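Local coordinates for protein sulfate adenylyltransferase (Allochromatium vinosum, PDB 4DNX) that catalyses the reversible transfer of the adenylyl group of ATP to sulfate, forming adenosine 5'-phosphosulfate and diphosphate, at residues Q311-D315 with I327-D331; I226-L230 with R243-I247; V5-R11 with F52-D56. All coordinates share one frame; numbering follows the deposited sequence.

Interaction 1. Residues Q311-D315 with I327-D331; sequences QTIFD and IFRAD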
loop_
_atom_site.group_PDB
_atom_site.type_symbol
_atom_site.label_atom_id
_atom_site.label_comp_id
_atom_site.label_asym_id
_atom_site.label_seq_id
_atom_site.Cartn_x
_atom_site.Cartn_y
_atom_site.Cartn_z
ATOM N N GLN A 311 -10.592 -24.664 16.683
ATOM C CA GLN A 311 -10.487 -25.591 15.557
ATOM C C GLN A 311 -11.804 -26.350 15.336
ATOM O O GLN A 311 -12.284 -26.456 14.208
ATOM C CB GLN A 311 -9.350 -26.590 15.802
ATOM C CG GLN A 311 -7.988 -25.917 16.013
ATOM C CD GLN A 311 -6.871 -26.958 16.316
ATOM O OE1 GLN A 311 -7.130 -28.145 16.569
ATOM N NE2 GLN A 311 -5.632 -26.498 16.274
ATOM N N THR A 312 -12.391 -26.873 16.411
ATOM C CA THR A 312 -13.555 -27.772 16.279
ATOM C C THR A 312 -14.868 -27.040 15.928
ATOM O O THR A 312 -15.826 -27.673 15.489
ATOM C CB THR A 312 -13.754 -28.672 17.509
ATOM O OG1 THR A 312 -13.986 -27.855 18.668
ATOM C CG2 THR A 312 -12.514 -29.567 17.705
ATOM N N ILE A 313 -14.902 -25.722 16.113
ATOM C CA ILE A 313 -16.111 -24.965 15.769
ATOM C C ILE A 313 -16.405 -25.174 14.263
ATOM O O ILE A 313 -17.561 -25.123 13.825
ATOM C CB ILE A 313 -15.950 -23.455 16.090
ATOM C CG1 ILE A 313 -17.299 -22.728 15.949
ATOM C CG2 ILE A 313 -14.824 -22.771 15.247
ATOM C CD1 ILE A 313 -17.324 -21.348 16.632
ATOM N N PHE A 314 -15.358 -25.453 13.479
ATOM C CA PHE A 314 -15.539 -25.644 12.036
ATOM C C PHE A 314 -16.200 -26.986 11.679
ATOM O O PHE A 314 -16.740 -27.118 10.580
ATOM C CB PHE A 314 -14.194 -25.471 11.277
ATOM C CG PHE A 314 -13.705 -24.060 11.269
ATOM C CD1 PHE A 314 -12.875 -23.616 12.285
ATOM C CD2 PHE A 314 -14.097 -23.149 10.277
ATOM C CE1 PHE A 314 -12.426 -22.317 12.327
ATOM C CE2 PHE A 314 -13.636 -21.819 10.314
ATOM C CZ PHE A 314 -12.805 -21.404 11.334
ATOM N N ASP A 315 -16.189 -27.940 12.613
ATOM C CA ASP A 315 -16.769 -29.281 12.397
ATOM C C ASP A 315 -18.283 -29.283 12.490
ATOM O O ASP A 315 -18.966 -29.946 11.706
ATOM C CB ASP A 315 -16.254 -30.287 13.437
ATOM C CG ASP A 315 -14.778 -30.590 13.288
ATOM O OD1 ASP A 315 -14.246 -30.476 12.160
ATOM O OD2 ASP A 315 -14.160 -30.954 14.310
ATOM N N ILE A 327 -8.689 -25.275 7.237
ATOM C CA ILE A 327 -7.922 -24.941 8.425
ATOM C C ILE A 327 -6.750 -25.905 8.530
ATOM O O ILE A 327 -6.939 -27.119 8.389
ATOM C CB ILE A 327 -8.787 -25.044 9.709
ATOM C CG1 ILE A 327 -10.002 -24.072 9.645
ATOM C CG2 ILE A 327 -7.910 -24.791 10.983
ATOM C CD1 ILE A 327 -9.700 -22.643 9.155
ATOM N N PHE A 328 -5.560 -25.361 8.774
ATOM C CA PHE A 328 -4.430 -26.154 9.201
ATOM C C PHE A 328 -4.410 -26.105 10.732
ATOM O O PHE A 328 -4.262 -25.021 11.307
ATOM C CB PHE A 328 -3.101 -25.590 8.680
ATOM C CG PHE A 328 -1.908 -26.420 9.141
ATOM C CD1 PHE A 328 -1.176 -26.068 10.267
ATOM C CD2 PHE A 328 -1.585 -27.587 8.463
ATOM C CE1 PHE A 328 -0.080 -26.893 10.700
ATOM C CE2 PHE A 328 -0.493 -28.394 8.883
ATOM C CZ PHE A 328 0.237 -28.033 10.000
ATOM N N ARG A 329 -4.580 -27.262 11.362
ATOM C CA ARG A 329 -4.734 -27.325 12.821
ATOM C C ARG A 329 -3.357 -27.468 13.448
ATOM O O ARG A 329 -2.735 -28.529 13.344
ATOM C CB ARG A 329 -5.630 -28.508 13.205
ATOM C CG ARG A 329 -7.078 -28.292 12.836
ATOM C CD ARG A 329 -7.948 -29.529 13.155
ATOM N NE ARG A 329 -9.354 -29.206 12.896
ATOM C CZ ARG A 329 -10.389 -29.910 13.351
ATOM N NH1 ARG A 329 -10.198 -31.007 14.074
ATOM N NH2 ARG A 329 -11.619 -29.523 13.058
ATOM N N ALA A 330 -2.889 -26.384 14.054
ATOM C CA ALA A 330 -1.580 -26.349 14.714
ATOM C C ALA A 330 -1.673 -26.700 16.204
ATOM O O ALA A 330 -2.764 -26.785 16.784
ATOM C CB ALA A 330 -0.951 -24.980 14.529
ATOM N N ASP A 331 -0.513 -26.932 16.816
ATOM C CA ASP A 331 -0.412 -27.237 18.247
ATOM C C ASP A 331 0.994 -26.806 18.683
ATOM O O ASP A 331 1.791 -26.332 17.844
ATOM C CB ASP A 331 -0.655 -28.731 18.473
ATOM C CG ASP A 331 -1.052 -29.070 19.907
ATOM O OD1 ASP A 331 -0.815 -28.260 20.820
ATOM O OD2 ASP A 331 -1.585 -30.180 20.115
HETATM O O HOH W 1 -10.664 -26.869 12.151
#

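Interaction 2. Residues I226-L230 with R243-I247; sequences IHMLL and RDAAI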
loop_
_atom_site.group_PDB
_atom_site.type_symbol
_atom_site.label_atom_id
_atom_site.label_comp_id
_atom_site.label_asym_id
_atom_site.label_seq_id
_atom_site.Cartn_x
_atom_site.Cartn_y
_atom_site.Cartn_z
ATOM N N ILE A 226 1.805 -13.469 5.555
ATOM C CA ILE A 226 1.963 -13.159 7.010
ATOM C C ILE A 226 1.088 -11.920 7.126
ATOM O O ILE A 226 1.377 -10.888 6.508
ATOM C CB ILE A 226 3.416 -12.862 7.349
ATOM C CG1 ILE A 226 4.281 -14.142 7.135
ATOM C CG2 ILE A 226 3.481 -12.412 8.822
ATOM C CD1 ILE A 226 5.791 -14.006 7.383
ATOM N N HIS A 227 -0.012 -12.052 7.843
ATOM C CA HIS A 227 -1.077 -11.023 7.842
ATOM C C HIS A 227 -1.011 -10.396 9.236
ATOM O O HIS A 227 -1.529 -10.960 10.201
ATOM C CB HIS A 227 -2.406 -11.726 7.550
ATOM C CG HIS A 227 -3.465 -10.818 6.974
ATOM N ND1 HIS A 227 -4.804 -10.982 7.256
ATOM C CD2 HIS A 227 -3.378 -9.736 6.174
ATOM C CE1 HIS A 227 -5.513 -10.061 6.616
ATOM N NE2 HIS A 227 -4.670 -9.279 5.957
ATOM N N MET A 228 -0.360 -9.245 9.325
ATOM C CA MET A 228 -0.057 -8.647 10.640
ATOM C C MET A 228 -1.219 -7.791 11.125
ATOM O O MET A 228 -1.849 -7.054 10.331
ATOM C CB MET A 228 1.221 -7.795 10.570
ATOM C CG MET A 228 2.595 -8.636 10.330
ATOM S SD MET A 228 4.013 -7.544 10.197
ATOM C CE MET A 228 3.579 -6.482 8.793
ATOM N N LEU A 229 -1.538 -7.914 12.409
ATOM C CA LEU A 229 -2.636 -7.126 12.945
ATOM C C LEU A 229 -2.022 -5.768 13.294
ATOM O O LEU A 229 -1.174 -5.670 14.188
ATOM C CB LEU A 229 -3.265 -7.828 14.165
ATOM C CG LEU A 229 -4.296 -6.972 14.929
ATOM C CD1 LEU A 229 -5.332 -6.290 13.986
ATOM C CD2 LEU A 229 -4.961 -7.902 15.915
ATOM N N LEU A 230 -2.430 -4.720 12.568
ATOM C CA LEU A 230 -1.956 -3.367 12.790
ATOM C C LEU A 230 -2.860 -2.659 13.804
ATOM O O LEU A 230 -4.076 -2.834 13.780
ATOM C CB LEU A 230 -2.021 -2.573 11.469
ATOM C CG LEU A 230 -1.242 -3.303 10.373
ATOM C CD1 LEU A 230 -1.519 -2.601 9.033
ATOM C CD2 LEU A 230 0.243 -3.351 10.644
ATOM N N ARG A 243 9.475 -4.494 14.391
ATOM C CA ARG A 243 8.730 -5.719 14.113
ATOM C C ARG A 243 8.846 -6.056 12.625
ATOM O O ARG A 243 9.134 -7.206 12.252
ATOM C CB ARG A 243 7.228 -5.561 14.475
ATOM C CG ARG A 243 6.512 -6.896 14.447
ATOM C CD ARG A 243 5.076 -6.899 13.953
ATOM N NE ARG A 243 4.635 -5.694 13.229
ATOM C CZ ARG A 243 3.532 -5.027 13.543
ATOM N NH1 ARG A 243 2.803 -5.439 14.573
ATOM N NH2 ARG A 243 3.164 -3.949 12.839
ATOM N N ASP A 244 8.664 -5.022 11.792
ATOM C CA ASP A 244 8.709 -5.209 10.333
ATOM C C ASP A 244 10.091 -5.672 9.896
ATOM O O ASP A 244 10.194 -6.616 9.106
ATOM C CB ASP A 244 8.391 -3.881 9.627
ATOM C CG ASP A 244 6.916 -3.523 9.681
ATOM O OD1 ASP A 244 6.089 -4.306 10.215
ATOM O OD2 ASP A 244 6.584 -2.421 9.155
ATOM N N ALA A 245 11.146 -5.011 10.389
ATOM C CA ALA A 245 12.519 -5.416 10.033
ATOM C C ALA A 245 12.778 -6.883 10.413
ATOM O O ALA A 245 13.394 -7.634 9.648
ATOM C CB ALA A 245 13.533 -4.536 10.725
ATOM N N ALA A 246 12.334 -7.288 11.614
ATOM C CA ALA A 246 12.531 -8.694 12.035
ATOM C C ALA A 246 11.820 -9.703 11.127
ATOM O O ALA A 246 12.409 -10.722 10.743
ATOM C CB ALA A 246 12.078 -8.889 13.518
ATOM N N ILE A 247 10.563 -9.413 10.761
ATOM C CA ILE A 247 9.759 -10.324 9.933
ATOM C C ILE A 247 10.338 -10.365 8.524
ATOM O O ILE A 247 10.460 -11.455 7.918
ATOM C CB ILE A 247 8.243 -9.948 9.937
ATOM C CG1 ILE A 247 7.683 -10.292 11.336
ATOM C CG2 ILE A 247 7.427 -10.763 8.848
ATOM C CD1 ILE A 247 6.288 -9.891 11.561
#

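Interaction 3. Residues V5-R11 with F52-D56; sequences VGSDELR and FSPLD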
loop_
_atom_site.group_PDB
_atom_site.type_symbol
_atom_site.label_atom_id
_atom_site.label_comp_id
_atom_site.label_asym_id
_atom_site.label_seq_id
_atom_site.Cartn_x
_atom_site.Cartn_y
_atom_site.Cartn_z
ATOM N N VAL A 5 -16.103 -15.010 -0.499
ATOM C CA VAL A 5 -17.220 -15.614 0.199
ATOM C C VAL A 5 -18.528 -14.981 -0.266
ATOM O O VAL A 5 -18.659 -13.790 -0.184
ATOM C CB VAL A 5 -17.090 -15.472 1.749
ATOM C CG1 VAL A 5 -18.203 -16.293 2.422
ATOM C CG2 VAL A 5 -15.709 -15.995 2.217
ATOM N N GLY A 6 -19.449 -15.780 -0.782
ATOM C CA GLY A 6 -20.811 -15.254 -1.129
ATOM C C GLY A 6 -20.975 -14.466 -2.417
ATOM O O GLY A 6 -22.062 -13.935 -2.665
ATOM N N SER A 7 -19.917 -14.370 -3.231
ATOM C CA SER A 7 -19.989 -13.739 -4.567
ATOM C C SER A 7 -18.826 -14.169 -5.443
ATOM O O SER A 7 -17.846 -14.726 -4.965
ATOM C CB SER A 7 -19.957 -12.208 -4.452
ATOM O OG SER A 7 -18.727 -11.809 -3.865
ATOM N N ASP A 8 -18.904 -13.884 -6.739
ATOM C CA ASP A 8 -17.811 -14.292 -7.619
ATOM C C ASP A 8 -16.625 -13.323 -7.619
ATOM O O ASP A 8 -15.494 -13.702 -7.959
ATOM C CB ASP A 8 -18.329 -14.477 -9.048
ATOM C CG ASP A 8 -19.331 -15.636 -9.181
ATOM O OD1 ASP A 8 -19.288 -16.606 -8.390
ATOM O OD2 ASP A 8 -20.140 -15.591 -10.132
ATOM N N GLU A 9 -16.888 -12.076 -7.244
ATOM C CA GLU A 9 -15.852 -11.042 -7.138
ATOM C C GLU A 9 -16.012 -10.288 -5.843
ATOM O O GLU A 9 -17.135 -10.148 -5.349
ATOM C CB GLU A 9 -15.996 -10.050 -8.292
ATOM C CG GLU A 9 -15.788 -10.743 -9.637
ATOM C CD GLU A 9 -15.072 -9.872 -10.635
ATOM O OE1 GLU A 9 -15.440 -8.678 -10.752
ATOM O OE2 GLU A 9 -14.145 -10.392 -11.302
ATOM N N LEU A 10 -14.897 -9.797 -5.299
ATOM C CA LEU A 10 -14.972 -8.916 -4.110
ATOM C C LEU A 10 -15.795 -7.668 -4.408
ATOM O O LEU A 10 -15.775 -7.127 -5.538
ATOM C CB LEU A 10 -13.592 -8.480 -3.637
ATOM C CG LEU A 10 -12.723 -9.597 -3.047
ATOM C CD1 LEU A 10 -11.326 -8.980 -2.763
ATOM C CD2 LEU A 10 -13.288 -10.220 -1.737
ATOM N N ARG A 11 -16.513 -7.220 -3.389
ATOM C CA ARG A 11 -17.384 -6.028 -3.480
ATOM C C ARG A 11 -17.021 -5.012 -2.376
ATOM O O ARG A 11 -17.851 -4.728 -1.474
ATOM C CB ARG A 11 -18.879 -6.443 -3.419
ATOM C CG ARG A 11 -19.277 -7.431 -4.500
ATOM C CD ARG A 11 -20.785 -7.450 -4.762
ATOM N NE ARG A 11 -21.107 -8.502 -5.733
ATOM C CZ ARG A 11 -22.109 -9.375 -5.610
ATOM N NH1 ARG A 11 -22.902 -9.352 -4.540
ATOM N NH2 ARG A 11 -22.311 -10.288 -6.560
ATOM N N PHE A 52 -14.732 -7.812 4.375
ATOM C CA PHE A 52 -16.069 -8.261 4.776
ATOM C C PHE A 52 -17.028 -8.307 3.586
ATOM O O PHE A 52 -18.258 -8.258 3.719
ATOM C CB PHE A 52 -16.623 -7.372 5.907
ATOM C CG PHE A 52 -15.912 -7.520 7.239
ATOM C CD1 PHE A 52 -14.952 -8.525 7.499
ATOM C CD2 PHE A 52 -16.188 -6.605 8.230
ATOM C CE1 PHE A 52 -14.340 -8.625 8.755
ATOM C CE2 PHE A 52 -15.561 -6.683 9.515
ATOM C CZ PHE A 52 -14.648 -7.658 9.767
ATOM N N SER A 53 -16.455 -8.490 2.396
ATOM C CA SER A 53 -17.297 -8.662 1.221
ATOM C C SER A 53 -18.196 -9.913 1.261
ATOM O O SER A 53 -17.783 -10.920 1.878
ATOM C CB SER A 53 -16.380 -8.830 -0.027
ATOM O OG SER A 53 -17.145 -9.071 -1.222
ATOM N N PRO A 54 -19.489 -9.677 1.074
ATOM C CA PRO A 54 -20.015 -8.800 0.030
ATOM C C PRO A 54 -20.952 -7.841 0.785
ATOM O O PRO A 54 -21.859 -7.240 0.169
ATOM C CB PRO A 54 -20.824 -9.735 -0.882
ATOM C CG PRO A 54 -21.360 -10.747 0.048
ATOM C CD PRO A 54 -20.226 -10.976 1.049
ATOM N N LEU A 55 -20.775 -7.696 2.102
ATOM C CA LEU A 55 -21.722 -6.866 2.867
ATOM C C LEU A 55 -21.601 -5.381 2.519
ATOM O O LEU A 55 -20.518 -4.874 2.193
ATOM C CB LEU A 55 -21.517 -7.067 4.381
ATOM C CG LEU A 55 -22.221 -8.293 4.996
ATOM C CD1 LEU A 55 -21.811 -9.578 4.352
ATOM C CD2 LEU A 55 -21.879 -8.365 6.480
ATOM N N ASP A 56 -22.733 -4.669 2.604
ATOM C CA ASP A 56 -22.735 -3.250 2.154
ATOM C C ASP A 56 -22.582 -2.187 3.215
ATOM O O ASP A 56 -22.341 -1.027 2.883
ATOM C CB ASP A 56 -23.956 -2.926 1.262
ATOM C CG ASP A 56 -25.256 -2.947 1.997
ATOM O OD1 ASP A 56 -25.278 -2.888 3.262
ATOM O OD2 ASP A 56 -26.298 -2.991 1.293
HETATM O O HOH W 2 -17.414 -11.580 -1.403
HETATM O O HOH W 3 -18.114 -5.573 1.093
HETATM O O HOH W 4 -20.786 -4.334 -1.394
#

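Interaction 1. Residues Q311-D315 with I327-D331
In the last beta-alpha-beta unit of the Rossmann-like domain, Gln-311 and Phe-314 of helix 309-316 pack on strand 326-329, an edge strand of the five-stranded parallel sheet within this chain. Gln-311 reaches the strand end with its chain extended beyond CG. Its NE2 donates to Ala-330 O at 2.9 Å. The acceptor is met on a lone pair in the carbonyl plane, and it lies almost in the amide plane of Gln-311. The same NE2 also bonds Ile-294 O, so one amide nitrogen joins the helix to strand 291-294 and to the turn just after strand 326-329. The side chain of Arg-329 runs obliquely beside this amide, with amide and guanidinium planes 21° apart. Gln-311 CB covers one guanidinium face, offset toward its rim. Asp-315 sits at the edge, where its carboxylate forms a salt bridge with Arg-329. The bond from Arg-329 NH2 to Asp-315 OD2, 3.2 Å, is nearly straight at 172°. NH2 also gives a weak bond to Asp-315 OD1. Water 1 accepts from Arg-329 NE and donates to Gln-311 O. The apolar part of the contact is at Phe-314, whose ring also touches Ile-294 and helix 274-287. Ile-327 CG1 makes a CH-pi contact over the ring centre, 3.9 Å from the centroid of Phe-314, while Ile-327 CD1 reaches Phe-314 CZ at 4.0 Å.

Interaction 2. Residues I226-L230 with R243-I247
Arg-243 begins the contact of helix 240-254 with strand 223-230, which it meets at Met-228 and Leu-230. The pair belongs to a beta-alpha-beta unit of the Rossmann-like fold. Here the helix runs back nearly antiparallel to the strand, at 170°. The Arg-243 chain bends at chi2 and chi3 and runs alongside Met-228, the two chains pointing opposite ways, with Arg-243 NE 3.6 Å from Met-228 SD. That NE is buried without a hydrogen-bond partner; Asp-244 OD1 forms a long salt bridge with it. Arg-243 NH1 bonds Arg-201 O, and NH2 lies 3.7 Å from Leu-230 CD2. Asp-244 follows, with OD1 at the edge of the Arg-243 guanidinium, in its plane. The same oxygen lies 3.6 Å from Met-228 CE, because the methionine chain turns at its last torsion (chi3 -59°) and sets its methyl beside the carboxylate. One turn after Arg-243 comes Ile-247, which also packs on Val-262 of the next strand and Thr-200 of strand 195-200. Its two branches divide the work. CG2 meets Ile-226 CD1 at 3.9 Å, and Ile-247 CD1 presses on Met-228 SD at 3.5 Å.

Interaction 3. Residues V5-R11 with F52-D56
Ser-53 holds its OG anti to the backbone N (chi1 177°), which puts the hydroxyl by the Leu-10 and Arg-11 backbone. The OG of Ser-7 stands over its own backbone, flanked by N and C (chi1 62°), from where it donates to Glu-9 O within its own loop at 2.7 Å. Across the contact, Arg-11 N donates to Ser-53 OG at 2.9 Å, with an angle of 152° at the hydrogen. The two hydroxyls are too far apart to bond each other, and water 2 sits between them. Water 2 donates to Ser-7 OG and to Val-5 O; its 2.5 Å distance to Ser-53 OG is short, so the detail of that link is doubtful. Leu-10 CD2 packs on Ser-53 CB at 3.8 Å. These are two loops of the PUA-like domain, one before helix 18-28 and the other leading into strand 57-58. Together they face helix 274-287 of the Rossmann-like part: Ser-53 O accepts from Tyr-282 OH and Asn-286 ND2, while Val-5 N donates to Asn-286 OD1. Leu-10 also touches helix 180-190. The ring of Pro-54 lies against the backbone of Val-5 and Gly-6, with Pro-54 CD 3.4 Å from Val-5 O. Gly-6 is at positive phi. The extended side chain of Arg-11 lies across its own loop, so that Ser-7 CB lies over the centre of one guanidinium face. Arg-11 NH1 comes within 4.2 Å of Pro-54 CB. Beyond this, water 4 donates to Arg-11 O, and only weakly to Pro-54 O, with 3.5 Å between the water and Pro-54 O.

Overall arrangement
Along the chain, interaction 3 closes first, interaction 2 follows and interaction 1 comes last. Interactions 1 and 2 both pack a helix on the five-stranded parallel beta-sheet of the ATP-sulfurylase domain. Interaction 2 uses strand 223-230, next to the edge strand 260-266; interaction 1 uses strand 326-329 at the other edge within this chain. Their centres are 23 Å apart. Interaction 3 belongs to the PUA-like domain, with its centre 24 Å from interaction 1 and 26 Å from interaction 2. None touches another. Helix 274-287 links the three regions: it meets Phe-314 of interaction 1, His-227 on the strand of interaction 2, and the loops of interaction 3. It therefore connects the parallel strands with the PUA-like domain.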